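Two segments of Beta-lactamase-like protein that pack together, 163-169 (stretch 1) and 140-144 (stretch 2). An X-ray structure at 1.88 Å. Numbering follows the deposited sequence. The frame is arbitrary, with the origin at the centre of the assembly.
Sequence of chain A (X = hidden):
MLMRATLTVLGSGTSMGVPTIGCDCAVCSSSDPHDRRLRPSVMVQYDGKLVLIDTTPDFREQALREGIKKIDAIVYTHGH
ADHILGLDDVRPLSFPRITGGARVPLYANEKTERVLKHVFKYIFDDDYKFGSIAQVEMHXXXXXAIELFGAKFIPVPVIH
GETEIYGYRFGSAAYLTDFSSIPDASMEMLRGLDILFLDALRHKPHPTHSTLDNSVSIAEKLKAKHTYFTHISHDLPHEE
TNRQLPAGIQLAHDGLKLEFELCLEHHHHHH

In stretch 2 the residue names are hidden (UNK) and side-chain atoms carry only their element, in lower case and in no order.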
# COMPACT_ATOMS: atom_id res chain seq x y z
N THR A 163 7.97 -20.67 -12.84
CA THR A 163 8.27 -20.77 -11.41
C THR A 163 7.18 -21.54 -10.67
O THR A 163 6.02 -21.19 -10.80
CB THR A 163 8.41 -19.37 -10.78
OG1 THR A 163 9.46 -18.64 -11.44
CG2 THR A 163 8.70 -19.46 -9.27
N GLU A 164 7.52 -22.57 -9.89
CA GLU A 164 6.48 -23.26 -9.10
C GLU A 164 6.11 -22.44 -7.86
O GLU A 164 6.99 -22.02 -7.11
CB GLU A 164 6.91 -24.66 -8.68
CG GLU A 164 5.84 -25.41 -7.86
CD GLU A 164 6.30 -26.76 -7.34
OE1 GLU A 164 6.31 -27.73 -8.12
OE2 GLU A 164 6.63 -26.86 -6.14
N ILE A 165 4.82 -22.19 -7.66
CA ILE A 165 4.32 -21.50 -6.46
C ILE A 165 3.17 -22.34 -5.89
O ILE A 165 2.89 -23.43 -6.40
CB ILE A 165 3.82 -20.05 -6.77
CG1 ILE A 165 2.56 -20.07 -7.62
CG2 ILE A 165 4.93 -19.25 -7.45
CD1 ILE A 165 1.78 -18.72 -7.60
N TYR A 166 2.52 -21.85 -4.83
CA TYR A 166 1.41 -22.60 -4.22
C TYR A 166 0.06 -21.92 -4.32
O TYR A 166 -0.07 -20.70 -4.15
CB TYR A 166 1.68 -22.84 -2.72
CG TYR A 166 2.70 -23.92 -2.42
CD1 TYR A 166 2.80 -25.06 -3.22
CD2 TYR A 166 3.56 -23.80 -1.34
CE1 TYR A 166 3.74 -26.05 -2.94
CE2 TYR A 166 4.49 -24.79 -1.05
CZ TYR A 166 4.58 -25.90 -1.86
OH TYR A 166 5.51 -26.88 -1.57
N GLY A 167 -0.96 -22.73 -4.56
CA GLY A 167 -2.32 -22.36 -4.21
C GLY A 167 -2.64 -23.21 -2.99
O GLY A 167 -1.78 -23.96 -2.54
N TYR A 168 -3.85 -23.11 -2.44
CA TYR A 168 -4.17 -23.92 -1.26
C TYR A 168 -5.57 -24.48 -1.30
O TYR A 168 -6.49 -23.80 -1.73
CB TYR A 168 -3.99 -23.10 0.02
CG TYR A 168 -2.57 -22.65 0.22
CD1 TYR A 168 -2.13 -21.42 -0.26
CD2 TYR A 168 -1.65 -23.47 0.85
CE1 TYR A 168 -0.81 -21.01 -0.10
CE2 TYR A 168 -0.33 -23.08 1.02
CZ TYR A 168 0.08 -21.86 0.54
OH TYR A 168 1.39 -21.49 0.72
N ARG A 169 -5.73 -25.71 -0.83
CA ARG A 169 -7.05 -26.27 -0.66
C ARG A 169 -7.32 -26.38 0.83
O ARG A 169 -6.47 -26.83 1.59
CB ARG A 169 -7.20 -27.64 -1.32
CG ARG A 169 -8.55 -28.28 -1.06
CD ARG A 169 -8.74 -29.59 -1.79
NE ARG A 169 -10.07 -30.14 -1.54
CZ ARG A 169 -10.77 -30.87 -2.41
NH1 ARG A 169 -10.27 -31.14 -3.61
NH2 ARG A 169 -11.98 -31.32 -2.09
N UNK A 140 8.20 -22.67 7.54
CA UNK A 140 8.43 -23.16 6.19
C UNK A 140 7.32 -24.08 5.68
O UNK A 140 6.93 -25.04 6.34
c UNK A 140 10.07 -24.57 4.78
n UNK A 140 13.81 -22.20 4.46
n UNK A 140 11.59 -22.72 4.18
n UNK A 140 13.22 -24.13 3.39
c UNK A 140 10.48 -23.55 3.72
c UNK A 140 9.77 -23.90 6.12
c UNK A 140 12.87 -23.02 4.01
N UNK A 141 6.83 -23.78 4.48
CA UNK A 141 5.84 -24.62 3.81
C UNK A 141 6.50 -25.48 2.73
O UNK A 141 7.17 -24.96 1.84
c UNK A 141 3.70 -24.68 2.49
c UNK A 141 4.73 -23.78 3.14
c UNK A 141 4.07 -22.84 4.14
N UNK A 142 6.32 -26.79 2.82
CA UNK A 142 6.62 -27.64 1.69
C UNK A 142 5.31 -28.26 1.22
O UNK A 142 4.26 -27.64 1.33
n UNK A 142 8.40 -30.41 0.31
c UNK A 142 8.48 -29.14 0.86
c UNK A 142 9.39 -28.48 0.12
c UNK A 142 9.23 -30.50 -0.71
c UNK A 142 7.65 -28.71 2.03
n UNK A 142 9.85 -29.34 -0.85
N UNK A 143 5.36 -29.49 0.73
CA UNK A 143 4.17 -30.08 0.13
C UNK A 143 3.21 -30.67 1.17
O UNK A 143 2.04 -30.91 0.88
n UNK A 143 5.84 -29.46 -2.30
c UNK A 143 4.72 -30.91 -3.48
c UNK A 143 4.57 -31.13 -0.90
n UNK A 143 5.39 -30.03 -4.31
c UNK A 143 5.01 -30.55 -2.21
c UNK A 143 6.06 -29.17 -3.57
N UNK A 144 3.70 -30.88 2.39
CA UNK A 144 2.85 -31.38 3.46
C UNK A 144 1.81 -30.34 3.88
O UNK A 144 2.03 -29.14 3.71
c UNK A 144 4.51 -34.18 4.59
o UNK A 144 5.43 -35.03 4.53
c UNK A 144 4.86 -32.73 4.33
c UNK A 144 3.70 -31.79 4.67
o UNK A 144 3.32 -34.46 4.85
O HOH W 1 6.20 -30.38 -7.10

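Position 140 carries seven side-chain atoms: three carbons in a row, a nitrogen, then a carbon bearing two further nitrogens. None of them touches stretch 1. A flexible chain ending in a planar guanidinium group is arginine. The side chain of Arg-140 stays out of reach of stretch 1. The residue is exposed, which suits a charged group, and its NE and NH2 are hydrogen-bonded elsewhere in the structure.

Position 141 has three side-chain carbons, one attached to CA and carrying the other two. The CA-to-CB bond points toward stretch 1, and one of the two terminal carbons lies 3.6 Å from CE2 of Tyr-166, an apolar contact at van der Waals distance, and 4.3 Å from OH of Tyr-168. There is no polar atom, and the branch lies directly at CB, so the residue is valine. The carbon in both contacts is CG1 of Val-141, and chi1 is in the t well. A compact, branched hydrocarbon suits this buried site, where it covers part of the Tyr-166 ring without presenting a polar group that would need a partner.

Position 142 shows one carbon followed by a five-membered ring of three carbons and two nitrogens. Here CA-to-CB points away from stretch 1, and the contact is made chiefly by the backbone: C of residue 142 is 3.1 Å from OH of Tyr-166. The carbonyl O of residue 142 lies 3.2 Å from the same OH, but the angle is too poor for a hydrogen bond. The ring is the imidazole of histidine. The side chain is exposed and poorly ordered, and its nearest approach to stretch 1 is CG of His-142 to OH of Tyr-166, 4.5 Å.

Position 143 again has one carbon and a five-membered ring with two nitrogens, but it is used quite differently. CA-to-CB points sideways, yet the end of the side chain comes nearer to stretch 1. A ring nitrogen lies 2.7 Å from OH of Tyr-166, and the adjacent ring carbon lies 3.5 Å from OE2 of Glu-164, which sits near the plane of the ring. This too is histidine; the two atoms are ND1 and CE1 of His-143. A water joins the same two residues, His-143 and Glu-164: it donates to OE1 of Glu-164 at 2.8 Å and is hydrogen-bonded to NE2 of His-143 at 2.9 Å. Two ring nitrogens place one small aromatic group close to a phenol through ND1 and bonded to a water through NE2.

Position 144 has three carbons in series, the third bearing two oxygens, and none touches stretch 1: a carboxylate on a two-carbon arm, hence glutamate. The CA-to-CB bond of Glu-144 points away from stretch 1, its charge left in an exposed setting.

The contact is small, burying 230 Å² in all, and centres on Tyr-166, whose side chain reaches from the strand into the irregular segment. Val-141 packs against its ring, while His-143 meets it in an offset edge-to-face pair, the tyrosine edge toward the imidazole face, with centroids 5.5 Å apart and planes at 76°. Glu-164 extends the contact through water.

Stretch 2 (140-144) RVHHE
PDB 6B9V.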